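PDB 2YJP: putative ABC transporter, periplasmic binding protein, amino acid from Neisseria gonorrhoeae, which binds L-cysteine as a periplasmic solute receptor and probably delivers it to an ABC transporter for uptake into the cell. Local coordinates for residues A[65-70]-A[273-278]; A[142-147]-A[212-217]; A[216-221]-A[277-282]. The protein carries 1 engineered substitution. One frame throughout, in Å; residues are numbered along the deposited sequence.

Contact 1 (A[65-70]-A[273-278]); sequences KPPFGY and KTLLPV. With CYS (cysteine), chain D.
Pro67 and Phe68, in the turn of a tight beta hairpin, pack against Leu275 and Val278, where helix 266-274 gives way to helix 276-279. The hairpin joins strands 64-65 and 69-71 through a classic beta bulge: residues 68 and 69 together sit opposite Lys65, whose single carbonyl oxygen takes the N-H of each. A cis peptide bond precedes Pro67, and its ring is directed at the 273-278 segment. The contact thus joins the hairpin bearing the pocket residue Lys65 to the junction of the two helices.

No hydrogen bond crosses between the segments, and the apolar contacts centre on one methyl group. Leu275 CD2 lies 3.6 Å from Pro67 CG and equally 3.6 Å from Phe68 CE1, so it touches both neighbours at once. The leucine side chain meets each of them at about a right angle and comes to the phenyl ring obliquely. It gets there because its CG stands anti to its carbonyl carbon (chi1 -60°). Pro67 CG in turn rests over one face of the Phe68 ring, toward the rim and 4.0 Å above its plane. Val278 adds a looser touch, CG2 to Pro67 CB at 4.1 Å. Beyond the pair, Ala214 and Ala218 of helix 213-222 also pack on the hairpin.

Backbone oxygen against carbon makes the next kind of contact: Thr274 O stands 3.5 Å from Pro67 CB. The threonine hydroxyl is occupied in its own helix, where OG1 is bonded to Ala270 O.

The polar interactions lie at the far end of the hairpin. Lys65 leaves the backbone as a fully extended chain, and its ammonium group forms a salt bridge with Asp212 and a hydrogen bond with Asn124 OD1. Lys65 NZ also approaches the bound cysteine, with SG at 3.1 Å.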
loop_
_atom_site.group_PDB
_atom_site.type_symbol
_atom_site.label_atom_id
_atom_site.label_comp_id
_atom_site.label_asym_id
_atom_site.label_seq_id
_atom_site.Cartn_x
_atom_site.Cartn_y
_atom_site.Cartn_z
ATOM N N LYS A 65 -0.162 1.553 -7.902
ATOM C CA LYS A 65 0.083 2.390 -6.759
ATOM C C LYS A 65 1.566 2.836 -6.718
ATOM O O LYS A 65 2.279 2.639 -5.712
ATOM C CB LYS A 65 -0.334 1.675 -5.455
ATOM C CG LYS A 65 -0.546 2.648 -4.292
ATOM C CD LYS A 65 -0.637 1.925 -2.915
ATOM C CE LYS A 65 -0.851 2.918 -1.832
ATOM N NZ LYS A 65 -0.927 2.407 -0.441
ATOM N N PRO A 66 2.031 3.457 -7.800
ATOM C CA PRO A 66 3.417 3.890 -7.731
ATOM C C PRO A 66 3.530 4.979 -6.628
ATOM O O PRO A 66 2.634 5.808 -6.472
ATOM C CB PRO A 66 3.669 4.503 -9.113
ATOM C CG PRO A 66 2.305 5.035 -9.547
ATOM C CD PRO A 66 1.279 4.089 -8.901
ATOM N N PRO A 67 4.645 5.009 -5.896
ATOM C CA PRO A 67 5.862 4.240 -6.073
ATOM C C PRO A 67 5.971 2.969 -5.261
ATOM O O PRO A 67 7.102 2.459 -5.101
ATOM C CB PRO A 67 6.926 5.194 -5.550
ATOM C CG PRO A 67 6.181 5.934 -4.389
ATOM C CD PRO A 67 4.788 6.099 -4.907
ATOM N N PHE A 68 4.860 2.442 -4.754
ATOM C CA PHE A 68 4.894 1.266 -3.888
ATOM C C PHE A 68 4.798 -0.068 -4.634
ATOM O O PHE A 68 5.522 -1.023 -4.318
ATOM C CB PHE A 68 3.803 1.424 -2.813
ATOM C CG PHE A 68 3.959 2.711 -2.048
ATOM C CD1 PHE A 68 4.994 2.849 -1.148
ATOM C CD2 PHE A 68 3.165 3.808 -2.316
ATOM C CE1 PHE A 68 5.223 4.024 -0.452
ATOM C CE2 PHE A 68 3.377 5.016 -1.651
ATOM C CZ PHE A 68 4.453 5.108 -0.697
ATOM N N GLY A 69 3.872 -0.118 -5.597
ATOM C CA GLY A 69 3.667 -1.285 -6.431
ATOM C C GLY A 69 3.008 -0.853 -7.701
ATOM O O GLY A 69 1.902 -0.272 -7.670
ATOM N N TYR A 70 3.687 -1.109 -8.814
ATOM C CA TYR A 70 3.159 -0.744 -10.149
ATOM C C TYR A 70 3.833 -1.574 -11.210
ATOM O O TYR A 70 4.646 -2.436 -10.914
ATOM C CB TYR A 70 3.297 0.780 -10.423
ATOM C CG TYR A 70 4.746 1.265 -10.540
ATOM C CD1 TYR A 70 5.560 1.435 -9.375
ATOM C CD2 TYR A 70 5.307 1.539 -11.790
ATOM C CE1 TYR A 70 6.859 1.897 -9.469
ATOM C CE2 TYR A 70 6.652 1.974 -11.908
ATOM C CZ TYR A 70 7.423 2.134 -10.746
ATOM O OH TYR A 70 8.754 2.535 -10.853
ATOM N N LYS A 273 16.100 3.370 -3.716
ATOM C CA LYS A 273 15.814 3.067 -5.106
ATOM C C LYS A 273 14.455 3.578 -5.552
ATOM O O LYS A 273 14.323 4.058 -6.660
ATOM C CB LYS A 273 15.928 1.574 -5.364
ATOM C CG LYS A 273 15.688 1.182 -6.807
ATOM C CD LYS A 273 15.745 -0.342 -6.964
ATOM C CE LYS A 273 15.523 -0.772 -8.420
ATOM N NZ LYS A 273 15.787 -2.227 -8.595
ATOM N N THR A 274 13.443 3.498 -4.710
ATOM C CA THR A 274 12.093 3.701 -5.227
ATOM C C THR A 274 11.355 4.914 -4.645
ATOM O O THR A 274 10.405 5.417 -5.283
ATOM C CB THR A 274 11.204 2.445 -4.965
ATOM O OG1 THR A 274 10.979 2.312 -3.558
ATOM C CG2 THR A 274 11.819 1.131 -5.574
ATOM N N LEU A 275 11.752 5.349 -3.443
ATOM C CA LEU A 275 11.014 6.383 -2.720
ATOM C C LEU A 275 11.751 7.721 -2.702
ATOM O O LEU A 275 11.131 8.753 -2.932
ATOM C CB LEU A 275 10.648 5.963 -1.257
ATOM C CG LEU A 275 9.773 4.692 -1.122
ATOM C CD1 LEU A 275 9.441 4.390 0.301
ATOM C CD2 LEU A 275 8.470 4.798 -1.922
ATOM N N LEU A 276 13.054 7.680 -2.435
ATOM C CA LEU A 276 13.863 8.859 -2.403
ATOM C C LEU A 276 13.788 9.684 -3.702
ATOM O O LEU A 276 13.782 10.909 -3.608
ATOM C CB LEU A 276 15.347 8.533 -2.034
ATOM C CG LEU A 276 16.267 9.763 -2.101
ATOM C CD1 LEU A 276 16.242 10.575 -0.859
ATOM C CD2 LEU A 276 17.697 9.498 -2.353
ATOM N N PRO A 277 13.772 9.019 -4.896
ATOM C CA PRO A 277 13.669 9.833 -6.116
ATOM C C PRO A 277 12.337 10.604 -6.153
ATOM O O PRO A 277 12.248 11.672 -6.740
ATOM C CB PRO A 277 13.786 8.797 -7.262
ATOM C CG PRO A 277 14.550 7.655 -6.653
ATOM C CD PRO A 277 14.015 7.585 -5.220
ATOM N N VAL A 278 11.325 10.084 -5.499
ATOM C CA VAL A 278 10.028 10.713 -5.554
ATOM C C VAL A 278 9.964 11.882 -4.554
ATOM O O VAL A 278 9.696 13.035 -4.943
ATOM C CB VAL A 278 8.913 9.710 -5.313
ATOM C CG1 VAL A 278 7.574 10.431 -5.117
ATOM C CG2 VAL A 278 8.878 8.698 -6.444
HETATM N N CYS D . -2.212 1.175 2.767
HETATM C CA CYS D . -3.661 1.468 2.685
HETATM C C CYS D . -4.465 0.197 2.967
HETATM O O CYS D . -3.851 -0.868 3.280
HETATM C CB CYS D . -4.057 1.994 1.312
HETATM S SG CYS D . -3.625 0.912 -0.062
HETATM O OXT CYS D . -5.696 0.250 2.899
#

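Contact 2 (A[142-147]-A[212-217]); sequences MKVALG and DNALLW. With CYS (cysteine), chain D.
Asp212 meets Leu146 as an antiparallel, non-hydrogen-bonded beta pair, their CA atoms 4.4 Å apart and their side chains diverging. This is the last step of strand 208-212 beside strand 142-151 before the chain turns into helix 213-222. The Asp212 carboxylate crosses Val144 at about a right angle: Val144 CG1 lies 3.6 Å from Asp212 CG, on the OD2 side, while Leu146 CD2 borders OD1. Asp212 OD2 accepts a 2.7 Å hydrogen bond from the N of the bound cysteine and shares its charge with Lys65, its salt-bridge partner.

Asn213 supplies the backbone link. Asn213 N donates to Ala145 O at 2.8 Å, almost straight (174°) and in the carbonyl plane. Its side chain, with CG between its backbone N and carbonyl carbon (chi1 57°), folds back alongside the same peptide and slides past Val144 in the opposite direction. The amide is turned to use both ends: ND2 is bonded to Gly231 O, and OD1 accepts from a water 2.6 Å away. That water also receives a weak bond from Ala145 N, a weak, water-mediated link to the strand.

Ala214, on the first turn of the helix, sets CB 4.0 Å from Val144 CG2. One turn from Asp212, Leu216 CD1 comes within 3.3 Å of Gly147 O, and it also packs on Val228 of strand 226-230. Trp217 then lays one ring face over Asn213 O.

Asp212 occupies the N-cap position but does not cap, its carboxylate being used for the ligand. A strand that runs straight into a helix, with an acid at the junction reaching the ligand's amino group, is characteristic of amino-acid receptors of solute-binding protein family 3 with their type II periplasmic binding fold.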
loop_
_atom_site.group_PDB
_atom_site.type_symbol
_atom_site.label_atom_id
_atom_site.label_comp_id
_atom_site.label_asym_id
_atom_site.label_seq_id
_atom_site.Cartn_x
_atom_site.Cartn_y
_atom_site.Cartn_z
ATOM N N MET A 142 6.891 -0.144 6.931
ATOM C CA MET A 142 6.690 1.305 6.800
ATOM C C MET A 142 5.491 1.832 7.594
ATOM O O MET A 142 4.737 1.052 8.182
ATOM C CB MET A 142 6.665 1.744 5.338
ATOM C CG MET A 142 5.351 1.671 4.628
ATOM S SD MET A 142 5.438 2.333 2.927
ATOM C CE MET A 142 4.604 3.895 3.132
ATOM N N LYS A 143 5.361 3.150 7.644
ATOM C CA LYS A 143 4.231 3.806 8.307
ATOM C C LYS A 143 3.628 4.842 7.369
ATOM O O LYS A 143 4.330 5.342 6.505
ATOM C CB LYS A 143 4.617 4.492 9.630
ATOM C CG LYS A 143 6.037 4.644 9.869
ATOM C CD LYS A 143 6.352 5.639 10.935
ATOM C CE LYS A 143 7.753 5.369 11.496
ATOM N NZ LYS A 143 8.510 6.583 11.684
ATOM N N VAL A 144 2.349 5.154 7.571
ATOM C CA VAL A 144 1.664 6.088 6.759
ATOM C C VAL A 144 0.394 6.614 7.461
ATOM O O VAL A 144 -0.245 5.941 8.252
ATOM C CB VAL A 144 1.400 5.451 5.307
ATOM C CG1 VAL A 144 0.185 4.764 5.194
ATOM C CG2 VAL A 144 1.214 6.481 4.344
ATOM N N ALA A 145 0.054 7.853 7.159
ATOM C CA ALA A 145 -1.153 8.494 7.635
ATOM C C ALA A 145 -2.002 8.756 6.385
ATOM O O ALA A 145 -1.468 8.739 5.266
ATOM C CB ALA A 145 -0.799 9.808 8.321
ATOM N N LEU A 146 -3.292 8.990 6.569
ATOM C CA LEU A 146 -4.151 9.418 5.505
ATOM C C LEU A 146 -4.071 10.919 5.258
ATOM O O LEU A 146 -3.770 11.734 6.160
ATOM C CB LEU A 146 -5.608 9.004 5.791
ATOM C CG LEU A 146 -5.854 7.477 6.014
ATOM C CD1 LEU A 146 -7.294 7.207 6.477
ATOM C CD2 LEU A 146 -5.421 6.684 4.748
ATOM N N GLY A 147 -4.388 11.305 4.025
ATOM C CA GLY A 147 -4.473 12.712 3.663
ATOM C C GLY A 147 -5.581 12.896 2.668
ATOM O O GLY A 147 -6.235 11.958 2.281
ATOM N N ASP A 212 -3.733 7.203 1.360
ATOM C CA ASP A 212 -2.460 7.272 2.069
ATOM C C ASP A 212 -1.808 8.582 1.655
ATOM O O ASP A 212 -1.717 8.864 0.466
ATOM C CB ASP A 212 -1.529 6.062 1.677
ATOM C CG ASP A 212 -1.961 4.741 2.320
ATOM O OD1 ASP A 212 -2.913 4.774 3.143
ATOM O OD2 ASP A 212 -1.348 3.632 2.011
ATOM N N ASN A 213 -1.299 9.373 2.594
ATOM C CA ASN A 213 -0.721 10.672 2.176
ATOM C C ASN A 213 0.507 10.555 1.271
ATOM O O ASN A 213 0.670 11.361 0.329
ATOM C CB ASN A 213 -0.475 11.657 3.343
ATOM C CG ASN A 213 0.450 11.092 4.467
ATOM O OD1 ASN A 213 1.216 10.119 4.291
ATOM N ND2 ASN A 213 0.384 11.757 5.638
ATOM N N ALA A 214 1.345 9.560 1.546
ATOM C CA ALA A 214 2.509 9.314 0.734
ATOM C C ALA A 214 2.102 9.048 -0.720
ATOM O O ALA A 214 2.748 9.496 -1.627
ATOM C CB ALA A 214 3.312 8.082 1.311
ATOM N N LEU A 215 1.058 8.275 -0.947
ATOM C CA LEU A 215 0.581 8.128 -2.300
ATOM C C LEU A 215 0.195 9.510 -2.850
ATOM O O LEU A 215 0.570 9.873 -3.963
ATOM C CB LEU A 215 -0.634 7.181 -2.368
ATOM C CG LEU A 215 -1.258 7.052 -3.755
ATOM C CD1 LEU A 215 -0.220 6.507 -4.779
ATOM C CD2 LEU A 215 -2.472 6.153 -3.682
ATOM N N LEU A 216 -0.572 10.270 -2.069
ATOM C CA LEU A 216 -1.105 11.556 -2.575
ATOM C C LEU A 216 0.007 12.568 -2.882
ATOM O O LEU A 216 -0.065 13.293 -3.874
ATOM C CB LEU A 216 -2.078 12.162 -1.567
ATOM C CG LEU A 216 -3.351 11.382 -1.202
ATOM C CD1 LEU A 216 -4.262 12.303 -0.336
ATOM C CD2 LEU A 216 -4.083 10.888 -2.444
ATOM N N TRP A 217 1.057 12.599 -2.044
ATOM C CA TRP A 217 2.204 13.435 -2.358
ATOM C C TRP A 217 2.848 13.004 -3.705
ATOM O O TRP A 217 3.248 13.857 -4.490
ATOM C CB TRP A 217 3.251 13.429 -1.243
ATOM C CG TRP A 217 2.729 13.965 0.119
ATOM C CD1 TRP A 217 1.862 15.025 0.331
ATOM C CD2 TRP A 217 3.123 13.515 1.431
ATOM N NE1 TRP A 217 1.672 15.228 1.680
ATOM C CE2 TRP A 217 2.408 14.310 2.383
ATOM C CE3 TRP A 217 3.956 12.502 1.891
ATOM C CZ2 TRP A 217 2.538 14.127 3.792
ATOM C CZ3 TRP A 217 4.081 12.315 3.305
ATOM C CH2 TRP A 217 3.372 13.126 4.228
HETATM N N CYS D . -2.212 1.175 2.767
HETATM C CA CYS D . -3.661 1.468 2.685
HETATM C C CYS D . -4.465 0.197 2.967
HETATM O O CYS D . -3.851 -0.868 3.280
HETATM C CB CYS D . -4.057 1.994 1.312
HETATM S SG CYS D . -3.625 0.912 -0.062
HETATM O OXT CYS D . -5.696 0.250 2.899
HETATM O O HOH W 1 2.885 9.366 6.167
#

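Contact 3 (A[216-221]-A[277-282]); sequences LWAWAK and PVYGEK
Lys221 has CG anti to its backbone N (chi1 -169°) and every later torsion extended, which carries its ammonium group across to helix 276-279 and the Val278 carbonyl. Tyr279, with CG anti to its carbonyl carbon (chi1 -50°), swings its ring back toward helix 213-222, so the two side chains reach toward each other's helices.

Lys221 NZ donates to Val278 O at 2.9 Å. The bond arrives at 123° to the C=O and a little tilted from its plane. Pro277 O is also near NZ, at 3.2 Å, but its angle is too poor for a hydrogen bond. Carbonyls at the end of a short helix would tend to favour the positive charge. The site is on the surface, with a zinc ion about 5 Å from the lysine side chain.

Deeper in, Ala218 CB touches two neighbours on the same flank. It lies 3.8 Å from Val278 CG1 and, equally, 3.8 Å from Tyr279 OH. Val278 CG1 also sits over the centre of the Tyr279 ring, 3.8 Å above its plane, so the valine and tyrosine form a compact unit for the alanine to press against. On the tyrosine's rim, CE1 meets Trp217 CB at 3.9 Å, and each lies near the plane of the other residue's ring. The phenol end is fixed by a hydrogen bond between Tyr279 OH and Ala214 O, one turn back along the helix.

Gly280, with positive phi, is the first residue to leave helical geometry. The pairing joins helix 213-222, from the lobe formed by the middle of the chain, to the 277-282 segment, consistent with the type II periplasmic binding fold, in which the chain returns to the first lobe at its C-terminal end.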
loop_
_atom_site.group_PDB
_atom_site.type_symbol
_atom_site.label_atom_id
_atom_site.label_comp_id
_atom_site.label_asym_id
_atom_site.label_seq_id
_atom_site.Cartn_x
_atom_site.Cartn_y
_atom_site.Cartn_z
ATOM N N LEU A 216 -0.572 10.270 -2.069
ATOM C CA LEU A 216 -1.105 11.556 -2.575
ATOM C C LEU A 216 0.007 12.568 -2.882
ATOM O O LEU A 216 -0.065 13.293 -3.874
ATOM C CB LEU A 216 -2.078 12.162 -1.567
ATOM C CG LEU A 216 -3.351 11.382 -1.202
ATOM C CD1 LEU A 216 -4.262 12.303 -0.336
ATOM C CD2 LEU A 216 -4.083 10.888 -2.444
ATOM N N TRP A 217 1.057 12.599 -2.044
ATOM C CA TRP A 217 2.204 13.435 -2.358
ATOM C C TRP A 217 2.848 13.004 -3.705
ATOM O O TRP A 217 3.248 13.857 -4.490
ATOM C CB TRP A 217 3.251 13.429 -1.243
ATOM C CG TRP A 217 2.729 13.965 0.119
ATOM C CD1 TRP A 217 1.862 15.025 0.331
ATOM C CD2 TRP A 217 3.123 13.515 1.431
ATOM N NE1 TRP A 217 1.672 15.228 1.680
ATOM C CE2 TRP A 217 2.408 14.310 2.383
ATOM C CE3 TRP A 217 3.956 12.502 1.891
ATOM C CZ2 TRP A 217 2.538 14.127 3.792
ATOM C CZ3 TRP A 217 4.081 12.315 3.305
ATOM C CH2 TRP A 217 3.372 13.126 4.228
ATOM N N ALA A 218 2.913 11.702 -3.955
ATOM C CA ALA A 218 3.634 11.190 -5.152
ATOM C C ALA A 218 2.811 11.475 -6.402
ATOM O O ALA A 218 3.353 11.846 -7.474
ATOM C CB ALA A 218 3.895 9.681 -5.032
ATOM N N TRP A 219 1.493 11.310 -6.252
ATOM C CA TRP A 219 0.591 11.605 -7.333
ATOM C C TRP A 219 0.559 13.124 -7.652
ATOM O O TRP A 219 0.608 13.504 -8.811
ATOM C CB TRP A 219 -0.795 11.059 -7.018
ATOM C CG TRP A 219 -1.744 11.242 -8.156
ATOM C CD1 TRP A 219 -1.853 10.455 -9.256
ATOM C CD2 TRP A 219 -2.688 12.302 -8.318
ATOM N NE1 TRP A 219 -2.852 10.938 -10.092
ATOM C CE2 TRP A 219 -3.376 12.076 -9.533
ATOM C CE3 TRP A 219 -3.067 13.390 -7.524
ATOM C CZ2 TRP A 219 -4.395 12.948 -10.011
ATOM C CZ3 TRP A 219 -4.124 14.221 -7.971
ATOM C CH2 TRP A 219 -4.744 14.003 -9.219
ATOM N N ALA A 220 0.461 13.982 -6.636
ATOM C CA ALA A 220 0.320 15.438 -6.838
ATOM C C ALA A 220 1.560 16.057 -7.487
ATOM O O ALA A 220 1.486 17.048 -8.252
ATOM C CB ALA A 220 0.006 16.147 -5.455
ATOM N N LYS A 221 2.707 15.424 -7.230
ATOM C CA LYS A 221 3.960 15.790 -7.843
ATOM C C LYS A 221 3.846 15.764 -9.400
ATOM O O LYS A 221 4.433 16.618 -10.089
ATOM C CB LYS A 221 5.072 14.829 -7.339
ATOM C CG LYS A 221 6.493 15.319 -7.742
ATOM C CD LYS A 221 7.584 14.275 -7.557
ATOM C CE LYS A 221 8.934 14.859 -7.924
ATOM N NZ LYS A 221 10.095 13.920 -7.633
ATOM N N PRO A 277 13.772 9.019 -4.896
ATOM C CA PRO A 277 13.669 9.833 -6.116
ATOM C C PRO A 277 12.337 10.604 -6.153
ATOM O O PRO A 277 12.248 11.672 -6.740
ATOM C CB PRO A 277 13.786 8.797 -7.262
ATOM C CG PRO A 277 14.550 7.655 -6.653
ATOM C CD PRO A 277 14.015 7.585 -5.220
ATOM N N VAL A 278 11.325 10.084 -5.499
ATOM C CA VAL A 278 10.028 10.713 -5.554
ATOM C C VAL A 278 9.964 11.882 -4.554
ATOM O O VAL A 278 9.696 13.035 -4.943
ATOM C CB VAL A 278 8.913 9.710 -5.313
ATOM C CG1 VAL A 278 7.574 10.431 -5.117
ATOM C CG2 VAL A 278 8.878 8.698 -6.444
ATOM N N TYR A 279 10.232 11.589 -3.281
ATOM C CA TYR A 279 10.055 12.611 -2.264
ATOM C C TYR A 279 11.266 13.539 -2.069
ATOM O O TYR A 279 11.102 14.624 -1.554
ATOM C CB TYR A 279 9.611 11.976 -0.945
ATOM C CG TYR A 279 8.443 11.052 -1.123
ATOM C CD1 TYR A 279 7.162 11.569 -1.410
ATOM C CD2 TYR A 279 8.600 9.663 -1.018
ATOM C CE1 TYR A 279 6.100 10.757 -1.569
ATOM C CE2 TYR A 279 7.517 8.832 -1.189
ATOM C CZ TYR A 279 6.273 9.381 -1.470
ATOM O OH TYR A 279 5.164 8.587 -1.655
ATOM N N GLY A 280 12.470 13.119 -2.481
ATOM C CA GLY A 280 13.700 13.870 -2.193
ATOM C C GLY A 280 13.915 14.081 -0.702
ATOM O O GLY A 280 13.609 13.199 0.094
ATOM N N GLU A 281 14.375 15.281 -0.334
ATOM C CA GLU A 281 14.566 15.664 1.064
ATOM C C GLU A 281 13.263 16.098 1.761
ATOM O O GLU A 281 13.266 16.331 2.975
ATOM C CB GLU A 281 15.647 16.752 1.211
ATOM C CG GLU A 281 17.048 16.335 0.659
ATOM C CD GLU A 281 18.239 17.055 1.331
ATOM O OE1 GLU A 281 18.317 18.314 1.284
ATOM O OE2 GLU A 281 19.106 16.345 1.917
ATOM N N LYS A 282 12.148 16.127 1.011
ATOM C CA LYS A 282 10.837 16.612 1.520
ATOM C C LYS A 282 10.206 15.657 2.558
ATOM O O LYS A 282 9.392 16.066 3.398
ATOM C CB LYS A 282 9.848 16.870 0.361
ATOM C CG LYS A 282 9.206 18.261 0.304
ATOM C CD LYS A 282 10.113 19.271 -0.383
#

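Overall arrangement
From the N terminus, the hairpin 65-70 comes first and waits some 200 residues for its partner 273-278, so contact 1 closes a long loop. Contact 2 is nested inside it and closes the shorter loop from 147 to 212, bringing strand 142-151 to the start of helix 213-222. Contact 3 begins where contact 2 ends, still inside the loop of contact 1, and finishes on 277-282, the same late stretch that ends contact 1. Phe68 touches Met142 and Ala214, linking contacts 1 and 2, and both contacts border the bound cysteine. Helix 213-222 thus ties together strand 142-151, the hairpin and helix 276-279, probably across the base of the two lobes.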